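Local coordinates for type IV pilus biogenesis protein PilB (Streptococcus sanguinis, PDB 7B7P) that is a minor pilin of type IV pili with a direct role in adhesion, carrying a von Willebrand factor A-like module that binds magnesium, at residues Y290-N301 with V312-D320. Numbering follows the deposited sequence.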
loop_
_atom_site.group_PDB
_atom_site.type_symbol
_atom_site.label_atom_id
_atom_site.label_comp_id
_atom_site.label_asym_id
_atom_site.label_seq_id
_atom_site.Cartn_x
_atom_site.Cartn_y
_atom_site.Cartn_z
ATOM N N TYR A 290 16.311 -22.585 -1.623
ATOM C CA TYR A 290 14.913 -22.920 -1.895
ATOM C C TYR A 290 14.650 -24.289 -1.289
ATOM O O TYR A 290 15.584 -25.029 -0.971
ATOM C CB TYR A 290 14.595 -22.890 -3.407
ATOM C CG TYR A 290 15.530 -23.786 -4.244
ATOM C CD1 TYR A 290 16.752 -23.312 -4.718
ATOM C CD2 TYR A 290 15.188 -25.107 -4.534
ATOM C CE1 TYR A 290 17.603 -24.129 -5.456
ATOM C CE2 TYR A 290 16.016 -25.917 -5.260
ATOM C CZ TYR A 290 17.227 -25.441 -5.714
ATOM O OH TYR A 290 18.062 -26.272 -6.439
ATOM N N LEU A 291 13.373 -24.604 -1.081
ATOM C CA LEU A 291 12.963 -25.918 -0.595
ATOM C C LEU A 291 12.279 -26.694 -1.709
ATOM O O LEU A 291 11.532 -26.117 -2.500
ATOM C CB LEU A 291 12.024 -25.803 0.605
ATOM C CG LEU A 291 12.744 -25.251 1.831
ATOM C CD1 LEU A 291 11.815 -25.092 3.015
ATOM C CD2 LEU A 291 13.894 -26.154 2.167
ATOM N N VAL A 292 12.538 -28.007 -1.781
ATOM C CA VAL A 292 11.831 -28.842 -2.739
ATOM C C VAL A 292 10.800 -29.690 -2.006
ATOM O O VAL A 292 10.892 -29.961 -0.809
ATOM C CB VAL A 292 12.766 -29.715 -3.607
ATOM C CG1 VAL A 292 13.665 -28.830 -4.453
ATOM C CG2 VAL A 292 13.569 -30.722 -2.760
ATOM N N ASP A 293 9.765 -30.054 -2.744
ATOM C CA ASP A 293 8.809 -31.060 -2.323
ATOM C C ASP A 293 9.509 -32.422 -2.232
ATOM O O ASP A 293 10.462 -32.705 -2.973
ATOM C CB ASP A 293 7.681 -31.053 -3.350
ATOM C CG ASP A 293 6.548 -32.007 -3.042
ATOM O OD1 ASP A 293 6.763 -33.149 -2.585
ATOM O OD2 ASP A 293 5.413 -31.601 -3.330
ATOM N N SER A 294 9.029 -33.281 -1.326
ATOM C CA SER A 294 9.631 -34.619 -1.213
ATOM C C SER A 294 9.600 -35.376 -2.547
ATOM O O SER A 294 10.485 -36.197 -2.819
ATOM C CB SER A 294 8.934 -35.447 -0.131
ATOM O OG SER A 294 7.521 -35.459 -0.310
ATOM N N ARG A 295 8.610 -35.093 -3.402
ATOM C CA ARG A 295 8.546 -35.693 -4.735
ATOM C C ARG A 295 9.846 -35.545 -5.517
ATOM O O ARG A 295 10.085 -36.311 -6.465
ATOM C CB ARG A 295 7.424 -35.056 -5.575
ATOM C CG ARG A 295 5.984 -35.530 -5.325
ATOM C CD ARG A 295 5.022 -34.507 -5.938
ATOM N NE ARG A 295 3.670 -34.542 -5.394
ATOM C CZ ARG A 295 2.732 -35.418 -5.755
ATOM N NH1 ARG A 295 2.980 -36.359 -6.670
ATOM N NH2 ARG A 295 1.530 -35.357 -5.193
ATOM N N ALA A 296 10.668 -34.548 -5.186
ATOM C CA ALA A 296 11.875 -34.280 -5.959
ATOM C C ALA A 296 13.056 -35.129 -5.513
ATOM O O ALA A 296 14.091 -35.109 -6.193
ATOM C CB ALA A 296 12.249 -32.793 -5.877
ATOM N N LEU A 297 12.903 -35.888 -4.417
ATOM C CA LEU A 297 13.933 -36.785 -3.881
ATOM C C LEU A 297 13.887 -38.140 -4.596
ATOM O O LEU A 297 13.393 -39.143 -4.080
ATOM C CB LEU A 297 13.750 -36.968 -2.380
ATOM C CG LEU A 297 13.761 -35.706 -1.523
ATOM C CD1 LEU A 297 13.936 -36.044 -0.048
ATOM C CD2 LEU A 297 14.857 -34.781 -2.014
ATOM N N TYR A 298 14.420 -38.164 -5.811
ATOM C CA TYR A 298 14.517 -39.378 -6.601
ATOM C C TYR A 298 15.886 -39.423 -7.259
ATOM O O TYR A 298 16.547 -38.393 -7.423
ATOM C CB TYR A 298 13.399 -39.466 -7.676
ATOM C CG TYR A 298 13.403 -38.372 -8.745
ATOM C CD1 TYR A 298 14.173 -38.496 -9.904
ATOM C CD2 TYR A 298 12.622 -37.224 -8.602
ATOM C CE1 TYR A 298 14.186 -37.500 -10.882
ATOM C CE2 TYR A 298 12.607 -36.220 -9.588
ATOM C CZ TYR A 298 13.398 -36.355 -10.719
ATOM O OH TYR A 298 13.397 -35.354 -11.693
ATOM N N ALA A 299 16.313 -40.645 -7.602
ATOM C CA ALA A 299 17.336 -40.910 -8.614
ATOM C C ALA A 299 18.541 -39.991 -8.567
ATOM O O ALA A 299 19.176 -39.827 -7.522
ATOM C CB ALA A 299 16.736 -40.813 -10.014
ATOM N N GLY A 300 18.880 -39.405 -9.713
ATOM C CA GLY A 300 19.966 -38.446 -9.756
ATOM C C GLY A 300 19.446 -37.029 -9.874
ATOM O O GLY A 300 19.919 -36.243 -10.701
ATOM N N ASN A 301 18.433 -36.703 -9.078
ATOM C CA ASN A 301 17.898 -35.350 -9.122
ATOM C C ASN A 301 18.710 -34.405 -8.248
ATOM O O ASN A 301 18.992 -33.274 -8.656
ATOM C CB ASN A 301 16.441 -35.346 -8.685
ATOM C CG ASN A 301 15.718 -34.085 -9.102
ATOM O OD1 ASN A 301 16.098 -33.418 -10.075
ATOM N ND2 ASN A 301 14.674 -33.745 -8.361
ATOM N N VAL A 312 24.265 -27.452 -2.978
ATOM C CA VAL A 312 23.448 -28.607 -3.311
ATOM C C VAL A 312 22.328 -28.143 -4.227
ATOM O O VAL A 312 21.597 -27.201 -3.900
ATOM C CB VAL A 312 22.867 -29.276 -2.053
ATOM C CG1 VAL A 312 21.930 -30.399 -2.439
ATOM C CG2 VAL A 312 23.992 -29.779 -1.153
ATOM N N THR A 313 22.172 -28.802 -5.361
ATOM C CA THR A 313 21.188 -28.345 -6.318
ATOM C C THR A 313 20.328 -29.512 -6.793
ATOM O O THR A 313 20.693 -30.690 -6.666
ATOM C CB THR A 313 21.887 -27.611 -7.470
ATOM O OG1 THR A 313 20.957 -27.374 -8.538
ATOM C CG2 THR A 313 23.129 -28.383 -7.943
ATOM N N PHE A 314 19.146 -29.174 -7.294
ATOM C CA PHE A 314 18.235 -30.156 -7.863
ATOM C C PHE A 314 18.112 -29.888 -9.354
ATOM O O PHE A 314 17.784 -28.764 -9.758
ATOM C CB PHE A 314 16.879 -30.123 -7.169
ATOM C CG PHE A 314 16.925 -30.600 -5.734
ATOM C CD1 PHE A 314 17.287 -29.731 -4.701
ATOM C CD2 PHE A 314 16.606 -31.913 -5.418
ATOM C CE1 PHE A 314 17.328 -30.180 -3.369
ATOM C CE2 PHE A 314 16.637 -32.364 -4.095
ATOM C CZ PHE A 314 17.006 -31.502 -3.078
ATOM N N ASN A 315 18.417 -30.920 -10.161
ATOM C CA ASN A 315 18.301 -30.819 -11.616
ATOM C C ASN A 315 16.886 -30.442 -12.029
ATOM O O ASN A 315 16.690 -29.571 -12.884
ATOM C CB ASN A 315 18.708 -32.141 -12.275
ATOM C CG ASN A 315 20.190 -32.449 -12.116
ATOM O OD1 ASN A 315 21.035 -31.548 -12.183
ATOM N ND2 ASN A 315 20.516 -33.730 -11.913
ATOM N N ASN A 316 15.887 -31.081 -11.427
ATOM C CA ASN A 316 14.477 -30.751 -11.643
ATOM C C ASN A 316 13.860 -30.387 -10.299
ATOM O O ASN A 316 13.417 -31.267 -9.548
ATOM C CB ASN A 316 13.716 -31.910 -12.294
ATOM C CG ASN A 316 12.178 -31.701 -12.259
ATOM O OD1 ASN A 316 11.423 -32.578 -11.807
ATOM N ND2 ASN A 316 11.720 -30.530 -12.730
ATOM N N PRO A 317 13.814 -29.114 -9.940
ATOM C CA PRO A 317 13.182 -28.751 -8.669
ATOM C C PRO A 317 11.675 -28.890 -8.748
ATOM O O PRO A 317 11.043 -28.505 -9.728
ATOM C CB PRO A 317 13.587 -27.287 -8.464
ATOM C CG PRO A 317 14.654 -27.021 -9.490
ATOM C CD PRO A 317 14.380 -27.945 -10.629
ATOM N N ILE A 318 11.092 -29.447 -7.709
ATOM C CA ILE A 318 9.667 -29.337 -7.491
ATOM C C ILE A 318 9.547 -28.588 -6.183
ATOM O O ILE A 318 9.913 -29.111 -5.119
ATOM C CB ILE A 318 8.979 -30.704 -7.449
ATOM C CG1 ILE A 318 9.256 -31.441 -8.765
ATOM C CG2 ILE A 318 7.501 -30.548 -7.217
ATOM C CD1 ILE A 318 9.055 -32.911 -8.695
ATOM N N TYR A 319 9.104 -27.342 -6.263
ATOM C CA TYR A 319 9.139 -26.494 -5.090
ATOM C C TYR A 319 8.207 -27.019 -4.012
ATOM O O TYR A 319 7.154 -27.591 -4.290
ATOM C CB TYR A 319 8.807 -25.059 -5.480
ATOM C CG TYR A 319 9.893 -24.541 -6.391
ATOM C CD1 TYR A 319 11.216 -24.514 -5.970
ATOM C CD2 TYR A 319 9.608 -24.132 -7.678
ATOM C CE1 TYR A 319 12.223 -24.079 -6.810
ATOM C CE2 TYR A 319 10.609 -23.686 -8.534
ATOM C CZ TYR A 319 11.905 -23.666 -8.094
ATOM O OH TYR A 319 12.878 -23.238 -8.947
ATOM N N ASP A 320 8.634 -26.849 -2.767
ATOM C CA ASP A 320 7.798 -27.099 -1.607
ATOM C C ASP A 320 6.747 -26.011 -1.471
ATOM O O ASP A 320 6.969 -24.978 -0.820
ATOM C CB ASP A 320 8.660 -27.161 -0.342
ATOM C CG ASP A 320 7.873 -27.590 0.887
ATOM O OD1 ASP A 320 6.669 -27.898 0.778
ATOM O OD2 ASP A 320 8.463 -27.588 1.978
#
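Val292 and Tyr319 form a single backbone bridge, flanked by hydrogen bonds from Asp320 N to Leu291 O (3.0 Å) and from Asp293 N to Ile318 O (2.6 Å); further along, Asn315 N donates to Asn301 O. The side chain of Asn301 illustrates how one amide can knit two loops together. With CG anti to the backbone N (chi1 -162°), its OD1 accepts from Asn316 N at 2.7 Å, in the carbonyl plane, while ND2 spends both hydrogens, on Asn316 O (3.0 Å) and on Ala296 O (2.6 Å) of its own segment. Both acceptors lie in the amide plane, so three bonds fix the rotation of the group. The ring of Phe314 fills the buried middle: Val292 CG2 sits over one face, 3.8 Å from the centroid in a CH-pi contact, and Leu297 CD2 reaches the ring edge. Tyr290 OH, near the plane of that ring, accepts from Phe314 N at 3.2 Å. The face of Tyr290 in turn receives the edge of Tyr319 in an offset edge-to-face pair, planes at 87°, beside helix 341-358. Asp320 OD2 forms a salt bridge with Arg331, which also donates to Val292 O, while OD1 accepts from Ser322 N. Asp293 OD1 accepts from Arg295 N, an Asx turn leading into the 3-10 segment 294-296. The whole joins loops leaving strands 289-291 and 311-314 of a small antiparallel sheet, an elaboration inserted between core strands 276-283 and 364-370 of the von Willebrand factor A-like fold.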